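Local coordinates for NanU sialic acid binding protein (Bacteroides fragilis, PDB 4L7T) that binds sialic acid with high affinity as a SusD-like protein of the outer membrane, probably as a partner of NanO in its uptake, at residues T38-L43 with R201-M206; S240-A245 with A389-L394; D251-V256 with D341-A346; D337-A342 with N411-R416. All coordinates share one frame; numbering follows the deposited sequence.

Contact 1 of 4, residues T38-L43 with R201-M206; sequences TFNVGL and RYYWSM
Tyr203 carries this contact, losing 76 Å² of surface as its phenol reaches Val41 and Asn40 on helix 33-48. The ring reaches the helix hydroxyl foremost, crossing the valine at a slant. Its OH settles against the valine fork, 3.4 Å from Val41 CG2 and 3.7 Å from Val41 CG1, so both methyls touch one oxygen. Just behind the hydroxyl, Val41 CA lies at the rim of the ring, close to its plane, with Tyr203 CE1 3.9 Å away. The tyrosine side chain leaves its backbone with CG anti to the carbonyl carbon (chi1 -74°), and this directs the phenol across the gap from a loop whose nearest CA, that of Tyr203, is still 8.3 Å from the CA of Val41.

Asn40 meets the same ring farther back: its ND2 is 4.0 Å from Tyr203 CD1, with amide and ring planes turned 45° apart. This is van der Waals contact; the ND2 has a weak hydrogen bond to Glu130 of helix 121-146. No direct hydrogen bond joins the two segments. Instead a water donates to Val41 O at 2.9 Å and reaches Tyr203 OH through a weak bond. The ring of His44 also meets Tyr203. The contact joins the loop leading into helix 206-223 to helix 33-48, near the N terminus of the largely helical SusD fold.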
loop_
_atom_site.group_PDB
_atom_site.type_symbol
_atom_site.label_atom_id
_atom_site.label_comp_id
_atom_site.label_asym_id
_atom_site.label_seq_id
_atom_site.Cartn_x
_atom_site.Cartn_y
_atom_site.Cartn_z
ATOM N N THR A 38 18.803 -13.021 12.860
ATOM C CA THR A 38 17.591 -13.831 12.931
ATOM C C THR A 38 16.465 -13.033 13.462
ATOM O O THR A 38 15.311 -13.179 12.966
ATOM C CB THR A 38 17.850 -15.088 13.831
ATOM O OG1 THR A 38 18.763 -15.899 13.115
ATOM C CG2 THR A 38 16.523 -15.944 13.914
ATOM N N PHE A 39 16.737 -12.161 14.416
ATOM C CA PHE A 39 15.715 -11.361 15.103
ATOM C C PHE A 39 15.180 -10.251 14.117
ATOM O O PHE A 39 13.956 -9.944 14.106
ATOM C CB PHE A 39 16.182 -10.742 16.360
ATOM C CG PHE A 39 15.038 -10.248 17.219
ATOM C CD1 PHE A 39 14.376 -11.161 18.092
ATOM C CD2 PHE A 39 14.537 -8.930 17.125
ATOM C CE1 PHE A 39 13.357 -10.705 18.902
ATOM C CE2 PHE A 39 13.483 -8.467 17.908
ATOM C CZ PHE A 39 12.870 -9.360 18.815
ATOM N N ASN A 40 16.103 -9.707 13.316
ATOM C CA ASN A 40 15.711 -8.777 12.239
ATOM C C ASN A 40 14.835 -9.502 11.189
ATOM O O ASN A 40 13.853 -8.881 10.735
ATOM C CB ASN A 40 17.038 -8.228 11.605
ATOM C CG ASN A 40 16.756 -7.104 10.594
ATOM O OD1 ASN A 40 16.011 -6.154 10.922
ATOM N ND2 ASN A 40 17.378 -7.203 9.401
ATOM N N VAL A 41 15.169 -10.703 10.723
ATOM C CA VAL A 41 14.319 -11.506 9.847
ATOM C C VAL A 41 12.899 -11.608 10.513
ATOM O O VAL A 41 11.862 -11.353 9.887
ATOM C CB VAL A 41 14.909 -12.941 9.599
ATOM C CG1 VAL A 41 13.878 -13.895 8.875
ATOM C CG2 VAL A 41 16.177 -12.860 8.744
ATOM N N GLY A 42 12.898 -11.934 11.800
ATOM C CA GLY A 42 11.637 -12.042 12.593
ATOM C C GLY A 42 10.815 -10.760 12.614
ATOM O O GLY A 42 9.585 -10.801 12.577
ATOM N N LEU A 43 11.462 -9.626 12.689
ATOM C CA LEU A 43 10.725 -8.367 12.709
ATOM C C LEU A 43 10.030 -8.155 11.379
ATOM O O LEU A 43 8.899 -7.584 11.346
ATOM C CB LEU A 43 11.646 -7.158 12.946
ATOM C CG LEU A 43 12.263 -7.023 14.329
ATOM C CD1 LEU A 43 13.144 -5.838 14.210
ATOM C CD2 LEU A 43 11.197 -6.890 15.522
ATOM N N ARG A 201 15.647 -6.114 -1.307
ATOM C CA ARG A 201 14.501 -5.150 -1.407
ATOM C C ARG A 201 13.274 -5.585 -0.588
ATOM O O ARG A 201 12.299 -4.835 -0.554
ATOM C CB ARG A 201 14.138 -4.897 -2.861
ATOM C CG ARG A 201 15.345 -4.205 -3.691
ATOM C CD ARG A 201 15.236 -4.466 -5.209
ATOM N NE ARG A 201 16.519 -4.065 -5.832
ATOM C CZ ARG A 201 16.813 -2.846 -6.306
ATOM N NH1 ARG A 201 15.916 -1.828 -6.256
ATOM N NH2 ARG A 201 18.034 -2.621 -6.867
ATOM N N TYR A 202 13.388 -6.756 0.084
ATOM C CA TYR A 202 12.350 -7.162 1.019
ATOM C C TYR A 202 12.741 -6.942 2.463
ATOM O O TYR A 202 12.017 -7.437 3.353
ATOM C CB TYR A 202 12.121 -8.659 0.891
ATOM C CG TYR A 202 11.858 -9.280 -0.409
ATOM C CD1 TYR A 202 10.609 -9.151 -1.015
ATOM C CD2 TYR A 202 12.806 -10.117 -1.001
ATOM C CE1 TYR A 202 10.317 -9.797 -2.189
ATOM C CE2 TYR A 202 12.512 -10.786 -2.194
ATOM C CZ TYR A 202 11.259 -10.619 -2.769
ATOM O OH TYR A 202 10.916 -11.223 -3.938
ATOM N N TYR A 203 13.774 -6.122 2.729
ATOM C CA TYR A 203 14.179 -5.634 4.025
ATOM C C TYR A 203 14.259 -4.149 3.977
ATOM O O TYR A 203 14.609 -3.570 2.898
ATOM C CB TYR A 203 15.572 -6.235 4.479
ATOM C CG TYR A 203 15.367 -7.701 4.895
ATOM C CD1 TYR A 203 15.161 -8.014 6.219
ATOM C CD2 TYR A 203 15.290 -8.683 3.943
ATOM C CE1 TYR A 203 14.906 -9.333 6.610
ATOM C CE2 TYR A 203 15.002 -10.040 4.327
ATOM C CZ TYR A 203 14.789 -10.307 5.648
ATOM O OH TYR A 203 14.555 -11.619 6.058
ATOM N N TRP A 204 14.058 -3.508 5.126
ATOM C CA TRP A 204 14.095 -2.066 5.155
ATOM C C TRP A 204 15.512 -1.523 4.823
ATOM O O TRP A 204 16.528 -2.194 5.077
ATOM C CB TRP A 204 13.591 -1.575 6.531
ATOM C CG TRP A 204 13.165 -0.139 6.513
ATOM C CD1 TRP A 204 13.933 0.933 6.723
ATOM C CD2 TRP A 204 11.836 0.344 6.198
ATOM N NE1 TRP A 204 13.144 2.129 6.638
ATOM C CE2 TRP A 204 11.861 1.760 6.356
ATOM C CE3 TRP A 204 10.628 -0.289 5.906
ATOM C CZ2 TRP A 204 10.718 2.586 6.123
ATOM C CZ3 TRP A 204 9.465 0.544 5.675
ATOM C CH2 TRP A 204 9.544 1.941 5.772
ATOM N N SER A 205 15.583 -0.341 4.232
ATOM C CA SER A 205 16.894 0.219 3.716
ATOM C C SER A 205 16.777 1.750 3.778
ATOM O O SER A 205 15.685 2.295 4.080
ATOM C CB SER A 205 17.122 -0.219 2.273
ATOM O OG SER A 205 16.151 0.368 1.417
ATOM N N MET A 206 17.875 2.455 3.488
ATOM C CA MET A 206 17.790 3.906 3.413
ATOM C C MET A 206 16.765 4.434 2.409
ATOM O O MET A 206 16.071 5.410 2.749
ATOM C CB MET A 206 19.210 4.488 3.072
ATOM C CG MET A 206 19.213 5.989 3.050
ATOM S SD MET A 206 18.784 6.854 4.570
ATOM C CE MET A 206 20.064 8.135 4.592
HETATM O O HOH W 1 11.409 -11.980 7.104
#

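Contact 2 of 4, residues S240-A245 with A389-L394; sequences SIVSNA and ADCLLL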
loop_
_atom_site.group_PDB
_atom_site.type_symbol
_atom_site.label_atom_id
_atom_site.label_comp_id
_atom_site.label_asym_id
_atom_site.label_seq_id
_atom_site.Cartn_x
_atom_site.Cartn_y
_atom_site.Cartn_z
ATOM N N SER A 240 16.976 12.374 -3.286
ATOM C CA SER A 240 18.131 11.559 -2.796
ATOM C C SER A 240 17.969 10.085 -3.253
ATOM O O SER A 240 18.961 9.411 -3.396
ATOM C CB SER A 240 18.389 11.772 -1.277
ATOM O OG SER A 240 17.566 10.853 -0.582
ATOM N N ILE A 241 16.718 9.618 -3.435
ATOM C CA ILE A 241 16.510 8.254 -3.996
ATOM C C ILE A 241 16.836 8.213 -5.470
ATOM O O ILE A 241 17.574 7.354 -5.981
ATOM C CB ILE A 241 15.039 7.826 -3.776
ATOM C CG1 ILE A 241 14.764 7.737 -2.282
ATOM C CG2 ILE A 241 14.752 6.468 -4.551
ATOM C CD1 ILE A 241 13.232 7.623 -2.095
ATOM N N VAL A 242 16.364 9.237 -6.199
ATOM C CA VAL A 242 16.677 9.366 -7.662
ATOM C C VAL A 242 18.211 9.395 -7.844
ATOM O O VAL A 242 18.714 8.771 -8.781
ATOM C CB VAL A 242 16.082 10.672 -8.214
ATOM C CG1 VAL A 242 16.580 10.901 -9.671
ATOM C CG2 VAL A 242 14.499 10.615 -8.164
ATOM N N SER A 243 18.935 10.082 -6.958
ATOM C CA SER A 243 20.374 10.205 -7.166
ATOM C C SER A 243 21.105 8.968 -6.704
ATOM O O SER A 243 21.922 8.436 -7.465
ATOM C CB SER A 243 20.916 11.447 -6.463
ATOM O OG SER A 243 20.713 11.433 -5.052
ATOM N N ASN A 244 20.812 8.517 -5.479
ATOM C CA ASN A 244 21.739 7.529 -4.808
ATOM C C ASN A 244 21.347 6.067 -4.773
ATOM O O ASN A 244 22.200 5.192 -4.390
ATOM C CB ASN A 244 22.008 7.943 -3.371
ATOM C CG ASN A 244 22.584 9.383 -3.265
ATOM O OD1 ASN A 244 22.382 10.026 -2.245
ATOM N ND2 ASN A 244 23.174 9.918 -4.354
ATOM N N ALA A 245 20.084 5.779 -5.048
ATOM C CA ALA A 245 19.651 4.392 -4.923
ATOM C C ALA A 245 19.664 3.670 -6.254
ATOM O O ALA A 245 19.374 4.276 -7.326
ATOM C CB ALA A 245 18.212 4.340 -4.344
ATOM N N ALA A 389 8.160 4.002 -9.271
ATOM C CA ALA A 389 7.136 4.927 -9.786
ATOM C C ALA A 389 6.505 5.790 -8.659
ATOM O O ALA A 389 6.126 6.934 -8.917
ATOM C CB ALA A 389 6.084 4.128 -10.589
ATOM N N ASP A 390 6.399 5.268 -7.431
ATOM C CA ASP A 390 5.823 6.043 -6.292
ATOM C C ASP A 390 6.793 7.182 -5.920
ATOM O O ASP A 390 6.373 8.338 -5.707
ATOM C CB ASP A 390 5.652 5.015 -5.184
ATOM C CG ASP A 390 4.798 5.477 -4.005
ATOM O OD1 ASP A 390 4.292 6.626 -3.979
ATOM O OD2 ASP A 390 4.649 4.656 -3.032
ATOM N N CYS A 391 8.118 6.917 -5.904
ATOM C CA CYS A 391 9.093 7.977 -5.683
ATOM C C CYS A 391 8.855 9.125 -6.696
ATOM O O CYS A 391 8.794 10.295 -6.290
ATOM C CB CYS A 391 10.525 7.399 -5.890
ATOM S SG CYS A 391 11.815 8.627 -5.678
ATOM N N LEU A 392 8.741 8.749 -7.992
ATOM C CA LEU A 392 8.602 9.744 -9.040
ATOM C C LEU A 392 7.306 10.570 -8.847
ATOM O O LEU A 392 7.364 11.822 -9.054
ATOM C CB LEU A 392 8.617 9.130 -10.433
ATOM C CG LEU A 392 9.986 8.478 -10.820
ATOM C CD1 LEU A 392 9.831 7.732 -12.160
ATOM C CD2 LEU A 392 11.155 9.538 -10.817
ATOM N N LEU A 393 6.189 9.933 -8.506
ATOM C CA LEU A 393 4.918 10.628 -8.394
ATOM C C LEU A 393 4.837 11.427 -7.094
ATOM O O LEU A 393 4.205 12.531 -7.100
ATOM C CB LEU A 393 3.713 9.672 -8.603
ATOM C CG LEU A 393 3.674 9.150 -10.016
ATOM C CD1 LEU A 393 2.528 8.180 -10.154
ATOM C CD2 LEU A 393 3.545 10.270 -11.106
ATOM N N LEU A 394 5.450 10.937 -5.998
ATOM C CA LEU A 394 5.577 11.799 -4.850
ATOM C C LEU A 394 6.403 13.022 -5.143
ATOM O O LEU A 394 6.113 14.065 -4.574
ATOM C CB LEU A 394 6.173 11.029 -3.636
ATOM C CG LEU A 394 5.280 9.927 -3.006
ATOM C CD1 LEU A 394 6.087 9.074 -2.006
ATOM C CD2 LEU A 394 3.950 10.430 -2.361
#
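Cys391 is the bump of this contact, and the hollow it enters is walled by Ile241 and Val242. Its SG is anti to the backbone N (chi1 179°), which projects the sulfur from helix 388-401 at helix 227-244. There it rests on the branch point of the isoleucine: Ile241 CB and CG2 each lie 3.8 Å from Cys391 SG. The extended far end of the same side chain lies alongside, with Ile241 CD1 4.0 Å from that sulfur. Beside it, one methyl of the valine forms the outer wall, with Val242 CG2 4.2 Å from Cys391 SG.

That same methyl is itself a small bump, lying between the cysteine and Leu392. Val242 CG2 comes 4.4 Å from Leu392 CD2, a looser touch at the more exposed side of the contact. The other leucine methyl, CD1, serves a different surface, packing on Gln412 and Val413 of helix 407-418.

No hydrogen bond crosses here; the contact is entirely apolar, 137 Å² in all, of which Cys391 supplies 58 Å². The helix axes stay 10.6 Å apart at their closest, and a gap of that width is bridged by side chains alone. Met211 touches both Ile241 and Cys391, so helix 206-223 meets both partners of the contact. With the helix directions 132° apart, nearer antiparallel than parallel, this is sequence-distant helix-helix packing within the SusD fold, whose helical core is related to the TPR superfamily.

Contact 3 of 4, residues D251-V256 with D341-A346; sequences DDFSKV and DASMTA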
loop_
_atom_site.group_PDB
_atom_site.type_symbol
_atom_site.label_atom_id
_atom_site.label_comp_id
_atom_site.label_asym_id
_atom_site.label_seq_id
_atom_site.Cartn_x
_atom_site.Cartn_y
_atom_site.Cartn_z
ATOM N N ASP A 251 10.625 -1.846 -17.948
ATOM C CA ASP A 251 10.045 -1.495 -19.214
ATOM C C ASP A 251 8.602 -2.023 -19.291
ATOM O O ASP A 251 7.772 -1.340 -19.882
ATOM C CB ASP A 251 10.814 -2.201 -20.372
ATOM C CG ASP A 251 12.121 -1.542 -20.687
ATOM O OD1 ASP A 251 12.385 -0.441 -20.179
ATOM O OD2 ASP A 251 12.904 -2.148 -21.475
ATOM N N ASP A 252 8.335 -3.192 -18.685
ATOM C CA ASP A 252 7.028 -3.876 -18.741
ATOM C C ASP A 252 6.331 -3.708 -17.380
ATOM O O ASP A 252 6.782 -4.267 -16.325
ATOM C CB ASP A 252 7.275 -5.343 -19.109
ATOM C CG ASP A 252 5.990 -6.173 -19.309
ATOM O OD1 ASP A 252 4.936 -5.900 -18.689
ATOM O OD2 ASP A 252 6.046 -7.191 -20.071
ATOM N N PHE A 253 5.263 -2.912 -17.387
ATOM C CA PHE A 253 4.496 -2.732 -16.124
ATOM C C PHE A 253 4.071 -4.075 -15.533
ATOM O O PHE A 253 4.223 -4.278 -14.351
ATOM C CB PHE A 253 3.269 -1.835 -16.407
ATOM C CG PHE A 253 2.369 -1.550 -15.166
ATOM C CD1 PHE A 253 2.672 -0.514 -14.281
ATOM C CD2 PHE A 253 1.204 -2.313 -14.947
ATOM C CE1 PHE A 253 1.840 -0.204 -13.187
ATOM C CE2 PHE A 253 0.357 -2.035 -13.866
ATOM C CZ PHE A 253 0.653 -0.957 -12.981
ATOM N N SER A 254 3.579 -5.032 -16.318
ATOM C CA SER A 254 3.182 -6.296 -15.684
ATOM C C SER A 254 4.300 -7.079 -14.975
ATOM O O SER A 254 4.032 -7.754 -13.979
ATOM C CB SER A 254 2.478 -7.194 -16.687
ATOM O OG SER A 254 3.439 -7.622 -17.634
ATOM N N LYS A 255 5.542 -6.928 -15.462
ATOM C CA LYS A 255 6.666 -7.659 -14.874
ATOM C C LYS A 255 7.088 -7.063 -13.548
ATOM O O LYS A 255 7.776 -7.730 -12.801
ATOM C CB LYS A 255 7.855 -7.760 -15.832
ATOM C CG LYS A 255 7.529 -8.408 -17.165
ATOM C CD LYS A 255 8.864 -8.550 -17.947
ATOM C CE LYS A 255 8.682 -8.977 -19.428
ATOM N NZ LYS A 255 10.035 -9.278 -20.036
ATOM N N VAL A 256 6.592 -5.858 -13.190
ATOM C CA VAL A 256 6.846 -5.354 -11.824
ATOM C C VAL A 256 6.314 -6.335 -10.757
ATOM O O VAL A 256 6.891 -6.481 -9.700
ATOM C CB VAL A 256 6.189 -3.965 -11.617
ATOM C CG1 VAL A 256 6.449 -3.466 -10.161
ATOM C CG2 VAL A 256 6.745 -2.990 -12.641
ATOM N N ASP A 341 -4.959 -3.705 -18.929
ATOM C CA ASP A 341 -4.852 -5.161 -18.939
ATOM C C ASP A 341 -4.016 -5.823 -17.860
ATOM O O ASP A 341 -4.331 -6.934 -17.403
ATOM C CB ASP A 341 -4.306 -5.643 -20.312
ATOM C CG ASP A 341 -5.352 -5.566 -21.430
ATOM O OD1 ASP A 341 -6.580 -5.327 -21.186
ATOM O OD2 ASP A 341 -4.948 -5.751 -22.604
ATOM N N ALA A 342 -2.942 -5.151 -17.399
ATOM C CA ALA A 342 -2.143 -5.698 -16.309
ATOM C C ALA A 342 -2.930 -5.594 -15.002
ATOM O O ALA A 342 -2.676 -6.352 -14.110
ATOM C CB ALA A 342 -0.823 -4.934 -16.154
ATOM N N SER A 343 -3.830 -4.637 -14.890
ATOM C CA SER A 343 -4.492 -4.365 -13.573
ATOM C C SER A 343 -5.809 -5.111 -13.391
ATOM O O SER A 343 -6.180 -5.457 -12.264
ATOM C CB SER A 343 -4.810 -2.861 -13.391
ATOM O OG SER A 343 -3.580 -2.099 -13.380
ATOM N N MET A 344 -6.521 -5.268 -14.511
ATOM C CA MET A 344 -7.889 -5.864 -14.448
ATOM C C MET A 344 -8.173 -6.813 -15.606
ATOM O O MET A 344 -7.765 -6.499 -16.750
ATOM C CB MET A 344 -8.957 -4.745 -14.498
ATOM C CG MET A 344 -9.130 -3.995 -13.183
ATOM S SD MET A 344 -10.342 -2.605 -13.319
ATOM C CE MET A 344 -9.425 -1.375 -14.239
ATOM N N THR A 345 -8.871 -7.925 -15.292
ATOM C CA THR A 345 -9.459 -8.796 -16.327
ATOM C C THR A 345 -10.967 -8.548 -16.315
ATOM O O THR A 345 -11.564 -8.504 -15.257
ATOM C CB THR A 345 -9.075 -10.253 -16.100
ATOM O OG1 THR A 345 -7.639 -10.374 -16.188
ATOM C CG2 THR A 345 -9.640 -11.190 -17.204
ATOM N N ALA A 346 -11.563 -8.433 -17.498
ATOM C CA ALA A 346 -13.039 -8.434 -17.616
ATOM C C ALA A 346 -13.648 -9.850 -17.770
ATOM O O ALA A 346 -13.062 -10.798 -18.348
ATOM C CB ALA A 346 -13.466 -7.543 -18.755
#
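Asp252 OD1 gathers the turn that brings Ser254 up to Ala342. The shortest bond it takes is from Ser254 OG, at an unusually short 2.5 Å from Asp252 OD1, arriving on the syn side of the carboxylate but 32° out of its plane. The backbone N atoms of Ser254 and Lys255 add weak bonds to the same oxygen. The serine hydroxyl lies between its own backbone N and carbonyl carbon (chi1 69°), a placement that turns it back to the aspartate. Ser254 CB touches Ala342 CB from alongside, at 4.0 Å.

The main contact is made by Phe253. Its ring presents an edge to the alanine methyl, Ala342 CB, which lies near the ring plane, 3.5 Å from Phe253 CD2 and 3.9 Å from Phe253 CE2. Farther round, Phe253 CE2 comes within 4.0 Å of Ser343 OG, a van der Waals neighbour only, for that hydroxyl is hydrogen-bonded to Arg339 O in its own helix. Phe257 meets the phenylalanine ring edge-to-face, and Arg416 of helix 407-418 also packs on it.

Across the segments there is no hydrogen bond, so shape alone joins them. The weak Ser254 N bond to Asp252 OD1 has the connectivity of an Asx turn; the residue after that aspartate, Phe253, lies against the end of helix 339-343, just where the chain passes into the beta hairpin of strands 344-350 and 356-363.

Contact 4 of 4, residues D337-A342 with N411-R416; sequences DTRKDA and NQVRER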
loop_
_atom_site.group_PDB
_atom_site.type_symbol
_atom_site.label_atom_id
_atom_site.label_comp_id
_atom_site.label_asym_id
_atom_site.label_seq_id
_atom_site.Cartn_x
_atom_site.Cartn_y
_atom_site.Cartn_z
ATOM N N ASP A 337 -2.897 2.454 -22.851
ATOM C CA ASP A 337 -2.284 2.253 -21.565
ATOM C C ASP A 337 -2.198 0.770 -21.207
ATOM O O ASP A 337 -3.206 0.126 -20.906
ATOM C CB ASP A 337 -3.094 3.052 -20.497
ATOM C CG ASP A 337 -2.327 3.273 -19.161
ATOM O OD1 ASP A 337 -1.467 2.412 -18.775
ATOM O OD2 ASP A 337 -2.664 4.269 -18.505
ATOM N N THR A 338 -0.981 0.261 -21.126
ATOM C CA THR A 338 -0.728 -1.134 -20.787
ATOM C C THR A 338 -1.170 -1.530 -19.345
ATOM O O THR A 338 -1.287 -2.720 -19.016
ATOM C CB THR A 338 0.762 -1.521 -20.935
ATOM O OG1 THR A 338 1.608 -0.817 -19.997
ATOM C CG2 THR A 338 1.262 -1.277 -22.367
ATOM N N ARG A 339 -1.391 -0.530 -18.502
ATOM C CA ARG A 339 -1.735 -0.776 -17.096
ATOM C C ARG A 339 -3.167 -1.310 -16.956
ATOM O O ARG A 339 -3.480 -1.952 -15.944
ATOM C CB ARG A 339 -1.549 0.464 -16.198
ATOM C CG ARG A 339 -0.102 1.011 -16.204
ATOM C CD ARG A 339 -0.058 2.256 -15.352
ATOM N NE ARG A 339 -0.592 3.386 -16.104
ATOM C CZ ARG A 339 -0.338 4.686 -15.887
ATOM N NH1 ARG A 339 0.388 5.120 -14.822
ATOM N NH2 ARG A 339 -0.882 5.632 -16.661
ATOM N N LYS A 340 -3.999 -1.112 -17.970
ATOM C CA LYS A 340 -5.435 -1.530 -17.900
ATOM C C LYS A 340 -5.496 -3.045 -17.902
ATOM O O LYS A 340 -5.953 -3.645 -16.930
ATOM C CB LYS A 340 -6.211 -0.946 -19.064
ATOM C CG LYS A 340 -7.677 -1.477 -19.124
ATOM C CD LYS A 340 -8.437 -0.950 -20.337
ATOM C CE LYS A 340 -9.815 -1.599 -20.386
ATOM N NZ LYS A 340 -10.773 -0.759 -21.205
ATOM N N ASP A 341 -4.959 -3.705 -18.929
ATOM C CA ASP A 341 -4.852 -5.161 -18.939
ATOM C C ASP A 341 -4.016 -5.823 -17.860
ATOM O O ASP A 341 -4.331 -6.934 -17.403
ATOM C CB ASP A 341 -4.306 -5.643 -20.312
ATOM C CG ASP A 341 -5.352 -5.566 -21.430
ATOM O OD1 ASP A 341 -6.580 -5.327 -21.186
ATOM O OD2 ASP A 341 -4.948 -5.751 -22.604
ATOM N N ALA A 342 -2.942 -5.151 -17.399
ATOM C CA ALA A 342 -2.143 -5.698 -16.309
ATOM C C ALA A 342 -2.930 -5.594 -15.002
ATOM O O ALA A 342 -2.676 -6.352 -14.110
ATOM C CB ALA A 342 -0.823 -4.934 -16.154
ATOM N N ASN A 411 5.648 12.506 -16.810
ATOM C CA ASN A 411 5.830 11.894 -18.114
ATOM C C ASN A 411 6.827 10.716 -18.115
ATOM O O ASN A 411 6.737 9.855 -18.950
ATOM C CB ASN A 411 6.226 13.006 -19.108
ATOM C CG ASN A 411 4.994 13.811 -19.501
ATOM O OD1 ASN A 411 3.854 13.284 -19.412
ATOM N ND2 ASN A 411 5.196 15.085 -19.904
ATOM N N GLN A 412 7.714 10.633 -17.124
ATOM C CA GLN A 412 8.553 9.418 -17.044
ATOM C C GLN A 412 7.682 8.178 -16.743
ATOM O O GLN A 412 7.834 7.080 -17.326
ATOM C CB GLN A 412 9.600 9.585 -15.937
ATOM C CG GLN A 412 10.666 8.461 -15.943
ATOM C CD GLN A 412 11.887 8.757 -14.991
ATOM O OE1 GLN A 412 11.985 9.816 -14.395
ATOM N NE2 GLN A 412 12.805 7.791 -14.902
ATOM N N VAL A 413 6.722 8.384 -15.855
ATOM C CA VAL A 413 5.793 7.294 -15.502
ATOM C C VAL A 413 4.801 6.977 -16.660
ATOM O O VAL A 413 4.603 5.824 -16.989
ATOM C CB VAL A 413 5.050 7.633 -14.191
ATOM C CG1 VAL A 413 3.998 6.571 -13.857
ATOM C CG2 VAL A 413 6.064 7.650 -13.012
ATOM N N ARG A 414 4.231 7.985 -17.295
ATOM C CA ARG A 414 3.364 7.743 -18.483
ATOM C C ARG A 414 4.073 7.052 -19.642
ATOM O O ARG A 414 3.524 6.169 -20.294
ATOM C CB ARG A 414 2.794 9.057 -18.992
ATOM C CG ARG A 414 1.787 9.566 -18.041
ATOM C CD ARG A 414 1.103 10.867 -18.531
ATOM N NE ARG A 414 0.162 11.346 -17.474
ATOM C CZ ARG A 414 -0.641 12.418 -17.605
ATOM N NH1 ARG A 414 -0.617 13.163 -18.755
ATOM N NH2 ARG A 414 -1.452 12.845 -16.599
ATOM N N GLU A 415 5.321 7.441 -19.927
ATOM C CA GLU A 415 6.046 6.828 -21.017
ATOM C C GLU A 415 6.155 5.291 -20.811
ATOM O O GLU A 415 5.995 4.504 -21.734
ATOM C CB GLU A 415 7.432 7.483 -21.152
ATOM C CG GLU A 415 8.318 6.710 -22.165
ATOM C CD GLU A 415 9.770 7.204 -22.190
ATOM O OE1 GLU A 415 10.514 6.992 -21.201
ATOM O OE2 GLU A 415 10.196 7.773 -23.220
ATOM N N ARG A 416 6.425 4.856 -19.573
ATOM C CA ARG A 416 6.484 3.414 -19.231
ATOM C C ARG A 416 5.108 2.755 -19.501
ATOM O O ARG A 416 5.046 1.638 -20.022
ATOM C CB ARG A 416 7.036 3.147 -17.776
ATOM C CG ARG A 416 7.326 1.667 -17.540
ATOM C CD ARG A 416 6.079 0.843 -17.050
ATOM N NE ARG A 416 5.697 1.292 -15.709
ATOM C CZ ARG A 416 6.339 0.948 -14.607
ATOM N NH1 ARG A 416 7.388 0.115 -14.646
ATOM N NH2 ARG A 416 5.908 1.420 -13.433
#
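A capped helix start packed on helix 407-418 of the SusD fold defines this contact: the beginning of the short helical region around 339-343 leans, through Arg339, on Val413. Asp337 does the capping, with OD1 accepting from Arg339 N at 3.0 Å, on the anti side of the carboxylate and out of its plane. The same carboxylate is gripped side-on by the arginine's own guanidinium. Its NE gives to Asp337 OD1, on the syn lone pair, and Arg339 NH2 to Asp337 OD2 at 2.9 Å, the latter bond lying in the guanidinium plane. OD1 thus serves two donors, one from backbone and one from side chain, which limits rotation of both groups.

The bend at chi3 (-79°) brings the guanidinium back to its aspartate. Its NH1 also forms salt bridges with Glu459 and Glu463 of helix 452-463, and Arg416 with Glu266 and Glu463, so the neighbouring arginines sit among carboxylates. At the surface, Thr338 OG1 is hydrogen-bonded to Ala417 O, just past the segment. Arg339 and Val413 meet at about a right angle, with Arg339 NH1 4.0 Å from Val413 CG1.

From the N terminus, contact 1 closes first, bringing the loop before helix 206-223 back to helix 33-48 before any other contact opens. Contact 2 then spans from helix 227-244 to helix 388-401, and the whole of contact 3 is nested inside that loop. Contact 4 starts inside it too, but ends beyond, on helix 407-418, so contacts 2 and 4 cross. Contacts 3 and 4 share Asp341 and Ala342 on helix 339-343, with centres about 9 Å apart. Contacts 2 and 4 also touch through Ala389 on Arg416 and Leu393 on Val413. Contact 1 touches none of the others; its nearest atoms are about 6 Å from those of contact 2.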